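Snaclec rhodocytin subunit alpha (Agkistrodon rhodostoma, PDB 3BX4) triggers platelet activation and aggregation by binding the C-type lectin-like receptor CLEC-2 on platelets, which leads to Syk recruitment and PLC-gamma-2 activation. Local coordinates at residues D68-G73 with M126-C131. Residues are numbered along the deposited sequence; the frame is centred on the assembly and turned at random.
Sequences DYVWIG and MHAFVC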
loop_
_atom_site.group_PDB
_atom_site.type_symbol
_atom_site.label_atom_id
_atom_site.label_comp_id
_atom_site.label_asym_id
_atom_site.label_seq_id
_atom_site.Cartn_x
_atom_site.Cartn_y
_atom_site.Cartn_z
ATOM N N ASP C 68 15.983 1.674 -16.544
ATOM C CA ASP C 68 15.195 2.823 -16.955
ATOM C C ASP C 68 14.694 3.638 -15.791
ATOM O O ASP C 68 14.383 4.826 -15.943
ATOM C CB ASP C 68 14.008 2.501 -17.874
ATOM C CG ASP C 68 13.181 1.303 -17.449
ATOM O OD1 ASP C 68 13.475 0.626 -16.412
ATOM O OD2 ASP C 68 12.166 1.059 -18.212
ATOM N N TYR C 69 14.554 2.967 -14.666
ATOM C CA TYR C 69 14.005 3.690 -13.449
ATOM C C TYR C 69 14.778 3.275 -12.228
ATOM O O TYR C 69 15.258 2.148 -12.129
ATOM C CB TYR C 69 12.538 3.350 -13.195
ATOM C CG TYR C 69 11.627 3.864 -14.269
ATOM C CD1 TYR C 69 11.181 5.198 -14.301
ATOM C CD2 TYR C 69 11.257 3.031 -15.310
ATOM C CE1 TYR C 69 10.352 5.651 -15.340
ATOM C CE2 TYR C 69 10.412 3.488 -16.337
ATOM C CZ TYR C 69 9.975 4.784 -16.337
ATOM O OH TYR C 69 9.181 5.191 -17.403
ATOM N N VAL C 70 14.916 4.212 -11.244
ATOM C CA VAL C 70 15.589 3.862 -10.031
ATOM C C VAL C 70 14.687 4.424 -8.894
ATOM O O VAL C 70 14.402 5.606 -8.946
ATOM C CB VAL C 70 17.008 4.518 -9.982
ATOM C CG1 VAL C 70 17.565 4.440 -8.511
ATOM C CG2 VAL C 70 17.973 3.880 -11.090
ATOM N N TRP C 71 14.251 3.564 -7.985
ATOM C CA TRP C 71 13.294 4.030 -6.894
ATOM C C TRP C 71 14.013 4.954 -5.990
ATOM O O TRP C 71 15.140 4.730 -5.626
ATOM C CB TRP C 71 12.835 2.827 -6.089
ATOM C CG TRP C 71 11.910 1.892 -6.847
ATOM C CD1 TRP C 71 12.067 0.489 -7.016
ATOM C CD2 TRP C 71 10.686 2.224 -7.497
ATOM N NE1 TRP C 71 10.996 -0.010 -7.691
ATOM C CE2 TRP C 71 10.126 1.006 -8.021
ATOM C CE3 TRP C 71 10.004 3.415 -7.717
ATOM C CZ2 TRP C 71 8.898 0.996 -8.767
ATOM C CZ3 TRP C 71 8.787 3.423 -8.382
ATOM C CH2 TRP C 71 8.217 2.197 -8.924
ATOM N N ILE C 72 13.259 5.984 -5.510
ATOM C CA ILE C 72 13.718 6.838 -4.404
ATOM C C ILE C 72 12.526 6.870 -3.450
ATOM O O ILE C 72 11.517 6.222 -3.691
ATOM C CB ILE C 72 14.132 8.294 -4.900
ATOM C CG1 ILE C 72 12.976 8.931 -5.702
ATOM C CG2 ILE C 72 15.462 8.216 -5.698
ATOM C CD1 ILE C 72 13.269 10.456 -5.994
ATOM N N GLY C 73 12.584 7.675 -2.350
ATOM C CA GLY C 73 11.649 7.423 -1.256
ATOM C C GLY C 73 10.319 8.179 -1.287
ATOM O O GLY C 73 9.693 8.256 -0.232
ATOM N N MET C 126 9.738 -4.024 -10.403
ATOM C CA MET C 126 11.080 -4.238 -9.865
ATOM C C MET C 126 12.091 -3.371 -10.592
ATOM O O MET C 126 12.288 -3.435 -11.824
ATOM C CB MET C 126 11.465 -5.776 -9.973
ATOM C CG MET C 126 10.618 -6.691 -9.076
ATOM S SD MET C 126 10.675 -8.400 -9.828
ATOM C CE MET C 126 12.247 -8.796 -9.214
ATOM N N HIS C 127 12.769 -2.544 -9.813
ATOM C CA HIS C 127 13.815 -1.663 -10.319
ATOM C C HIS C 127 14.939 -1.526 -9.308
ATOM O O HIS C 127 14.768 -1.827 -8.153
ATOM C CB HIS C 127 13.255 -0.266 -10.713
ATOM C CG HIS C 127 12.257 -0.316 -11.835
ATOM N ND1 HIS C 127 12.641 -0.483 -13.151
ATOM C CD2 HIS C 127 10.909 -0.399 -11.820
ATOM C CE1 HIS C 127 11.561 -0.618 -13.904
ATOM N NE2 HIS C 127 10.493 -0.511 -13.131
ATOM N N ALA C 128 16.060 -1.003 -9.792
ATOM C CA ALA C 128 17.199 -0.603 -8.959
ATOM C C ALA C 128 16.684 0.549 -8.020
ATOM O O ALA C 128 15.596 1.091 -8.222
ATOM C CB ALA C 128 18.296 -0.057 -9.861
ATOM N N PHE C 129 17.500 0.844 -7.017
ATOM C CA PHE C 129 17.019 1.856 -6.009
ATOM C C PHE C 129 18.200 2.480 -5.297
ATOM O O PHE C 129 19.310 2.026 -5.303
ATOM C CB PHE C 129 16.073 1.151 -5.029
ATOM C CG PHE C 129 16.655 -0.016 -4.331
ATOM C CD1 PHE C 129 16.581 -1.322 -4.892
ATOM C CD2 PHE C 129 17.308 0.102 -3.117
ATOM C CE1 PHE C 129 17.137 -2.410 -4.236
ATOM C CE2 PHE C 129 17.869 -0.987 -2.465
ATOM C CZ PHE C 129 17.799 -2.295 -3.054
ATOM N N VAL C 130 17.985 3.584 -4.519
ATOM C CA VAL C 130 19.139 4.090 -3.850
ATOM C C VAL C 130 18.712 4.263 -2.341
ATOM O O VAL C 130 17.574 4.738 -2.151
ATOM C CB VAL C 130 19.507 5.554 -4.376
ATOM C CG1 VAL C 130 20.597 6.139 -3.519
ATOM C CG2 VAL C 130 19.961 5.459 -5.893
ATOM N N CYS C 131 19.565 3.778 -1.429
ATOM C CA CYS C 131 19.338 3.918 0.076
ATOM C C CYS C 131 20.123 5.131 0.543
ATOM O O CYS C 131 21.176 5.476 0.043
ATOM C CB CYS C 131 19.806 2.695 0.914
ATOM S SG CYS C 131 18.925 1.145 0.380
#
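His127 and Trp71 both hold CG anti to their own carbonyl carbon (chi1 -63° and -70°), placing each CG so that the His127 imidazole meets both Tyr69 and Trp71 where strands 69-76 and 127-133 pair in parallel in the C-type lectin fold. One imidazole face takes Tyr69 CB, 4.0 Å from the His127 ring centroid, and the edge of the Tyr69 ring turns toward the face of the His127 ring, an edge-to-face pair. Toward Trp71 the roles change: His127 presents its edge to the indole face in an offset edge-to-face arrangement, His127 CD2 lying 3.9 Å from Trp71 CZ2, while His127 CB sits over the five-membered ring of Trp71 as a CH-pi contact. The ring nitrogens of His127 and Trp71 are hydrogen-bonded next to the cluster: His127 ND1 to Glu67 OE2, NE2 to Gln125 OE1, and Trp71 NE1 to Gln125 O; together the two bonds to His127 would fix the rotation of its ring. Trp71 also links the backbones: Trp71 N donates to Ala128 O (2.8 Å, 162° at the hydrogen), and Trp71 O accepts a longer bond from Val130 N (3.3 Å). Beyond Trp71, Phe129 shares its side of the sheet, the two CB atoms 3.8 Å apart, and its ring meets Phe20 and Phe32. Val70, on the opposite face of the sheet, and Val130 both touch Ile58 of helix 48-59. There Val70 CG1, anti to its backbone N, touches Val130 CG2 at 3.7 Å, and Val70 CG2 lies 4.1 Å from Ala128 CB.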